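Local coordinates for uncharacterized protein (Neisseria gonorrhoeae, PDB 5V77) that is of unknown function but belongs to the NGO_1070-like family and folds as a helix-free chain of antiparallel strands found here as a pair of subunits, at residues I101-E104 and T105-F108. Numbering follows the deposited sequence.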
ATOM      1  N   ILE A 101      -2.475   2.724  -8.688  1.00 22.56           N
ATOM      2  CA  ILE A 101      -3.431   3.230  -7.706  1.00 25.57           C
ATOM      3  C   ILE A 101      -4.590   3.851  -8.453  1.00 25.00           C
ATOM      4  O   ILE A 101      -4.377   4.715  -9.309  1.00 23.50           O
ATOM      5  CB  ILE A 101      -2.818   4.283  -6.763  1.00 24.00           C
ATOM      6  CG1 ILE A 101      -1.593   3.708  -6.056  1.00 27.74           C
ATOM      7  CG2 ILE A 101      -3.882   4.701  -5.722  1.00 22.73           C
ATOM      8  CD1 ILE A 101      -0.811   4.715  -5.221  1.00 25.80           C
ATOM      9  N   SER A 102      -5.805   3.437  -8.110  1.00 21.37           N
ATOM     10  CA  SER A 102      -7.032   4.045  -8.609  1.00 22.69           C
ATOM     11  C   SER A 102      -7.747   4.709  -7.439  1.00 28.32           C
ATOM     12  O   SER A 102      -7.816   4.144  -6.346  1.00 25.12           O
ATOM     13  CB  SER A 102      -7.953   3.004  -9.253  1.00 26.72           C
ATOM     14  OG  SER A 102      -7.408   2.528 -10.477  1.00 34.63           O
ATOM     15  N   ALA A 103      -8.256   5.918  -7.661  1.00 24.55           N
ATOM     16  CA  ALA A 103      -8.858   6.702  -6.584  1.00 23.30           C
ATOM     17  C   ALA A 103      -9.840   7.683  -7.206  1.00 25.22           C
ATOM     18  O   ALA A 103      -9.700   8.057  -8.375  1.00 26.02           O
ATOM     19  CB  ALA A 103      -7.789   7.448  -5.773  1.00 22.27           C
ATOM     20  N   GLU A 104     -10.839   8.098  -6.416  1.00 25.65           N
ATOM     21  CA  GLU A 104     -11.862   8.986  -6.964  0.79 28.54           C
ATOM     22  C   GLU A 104     -11.248  10.280  -7.489  1.00 30.10           C
ATOM     23  O   GLU A 104     -11.656  10.772  -8.550  1.00 31.70           O
ATOM     24  CB  GLU A 104     -12.934   9.283  -5.920  0.79 29.44           C
ATOM     25  CG  GLU A 104     -14.091  10.146  -6.413  0.79 41.04           C
ATOM     26  CD  GLU A 104     -15.277  10.082  -5.471  0.79 41.25           C
ATOM     27  OE1 GLU A 104     -16.399  10.502  -5.859  0.79 44.83           O
ATOM     28  OE2 GLU A 104     -15.077   9.588  -4.337  0.79 35.92           O
ATOM     29  N   THR A 105     -10.275  10.847  -6.774  1.00 27.25           N
ATOM     30  CA  THR A 105      -9.575  12.032  -7.248  1.00 28.31           C
ATOM     31  C   THR A 105      -8.088  11.831  -7.048  1.00 28.42           C
ATOM     32  O   THR A 105      -7.661  11.203  -6.076  1.00 26.55           O
ATOM     33  CB  THR A 105     -10.031  13.317  -6.527  1.00 37.58           C
ATOM     34  OG1 THR A 105      -9.612  13.274  -5.168  1.00 44.37           O
ATOM     35  CG2 THR A 105     -11.534  13.443  -6.545  1.00 31.19           C
ATOM     36  N   ILE A 106      -7.301  12.326  -7.992  1.00 24.83           N
ATOM     37  CA  ILE A 106      -5.847  12.304  -7.862  1.00 24.53           C
ATOM     38  C   ILE A 106      -5.372  13.711  -8.160  1.00 28.71           C
ATOM     39  O   ILE A 106      -5.713  14.270  -9.211  1.00 28.28           O
ATOM     40  CB  ILE A 106      -5.180  11.277  -8.794  1.00 25.84           C
ATOM     41  CG1 ILE A 106      -5.628   9.859  -8.408  1.00 24.50           C
ATOM     42  CG2 ILE A 106      -3.646  11.399  -8.699  1.00 24.27           C
ATOM     43  CD1 ILE A 106      -4.978   8.728  -9.214  1.00 25.28           C
ATOM     44  N   ASN A 107      -4.668  14.317  -7.209  1.00 22.62           N
ATOM     45  CA  ASN A 107      -4.126  15.662  -7.354  0.59 29.22           C
ATOM     46  C   ASN A 107      -2.651  15.625  -6.999  1.00 28.40           C
ATOM     47  O   ASN A 107      -2.164  14.651  -6.423  1.00 25.36           O
ATOM     48  CB  ASN A 107      -4.847  16.671  -6.452  0.59 35.10           C
ATOM     49  CG  ASN A 107      -6.297  16.841  -6.817  0.59 39.17           C
ATOM     50  OD1 ASN A 107      -7.183  16.461  -6.056  0.59 36.82           O
ATOM     51  ND2 ASN A 107      -6.552  17.414  -7.988  0.59 43.88           N
ATOM     52  N   PHE A 108      -1.942  16.702  -7.325  1.00 26.16           N
ATOM     53  CA  PHE A 108      -0.511  16.684  -7.061  1.00 22.39           C
ATOM     54  C   PHE A 108       0.037  18.105  -7.015  1.00 29.33           C
ATOM     55  O   PHE A 108      -0.552  19.040  -7.566  1.00 30.35           O
ATOM     56  CB  PHE A 108       0.224  15.842  -8.111  1.00 23.65           C
ATOM     57  CG  PHE A 108      -0.087  16.224  -9.534  1.00 31.13           C
ATOM     58  CD1 PHE A 108       0.668  17.188 -10.189  1.00 32.08           C
ATOM     59  CD2 PHE A 108      -1.117  15.605 -10.231  1.00 35.06           C
ATOM     60  CE1 PHE A 108       0.393  17.543 -11.502  1.00 38.11           C
ATOM     61  CE2 PHE A 108      -1.400  15.962 -11.548  1.00 36.98           C
ATOM     62  CZ  PHE A 108      -0.636  16.930 -12.183  1.00 42.73           C
TER
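Ala103 and Ile106 meet inside a sharp corner of the chain, where strand 101-103 gives way to strand 105-108 and the two short axes stand 110° apart. The turn is made at Glu104, whose helix-like backbone interrupts extended residues before and after it. Glu104 and Thr105 both face Ser50 on strand 43-58, a classic beta bulge, and this single strand pairs antiparallel with the chain before and after the bend. In the angle, CB of Ala103 lies 4.2 Å from CG1 of Ile106 and 3.8 Å from the carbonyl O of Thr105. Because CG1 of Ile106 is anti to the carbonyl carbon (chi1 -64°) and the chain then runs on extended, CD1 reaches back to within 4.1 Å of the backbone O of Ile101. Ile47 and Ile91 add apolar contacts to Ile106. On the outer side, Thr105 sets its CG2 3.3 Å from the backbone O of Glu104, while the extended Glu104 chain carries its carboxylate away; in one of its two conformers OE2 accepts a hydrogen bond from ND2 of Asn51, and the side chain packs on Tyr65 of the second subunit. The bend thus sorts its chemistry: inside, methyl and methylene groups lie against each other and against the carbonyl oxygens of Ile101 and Thr105, while the acidic end, probably mobile, stays on the exposed side near the subunit interface.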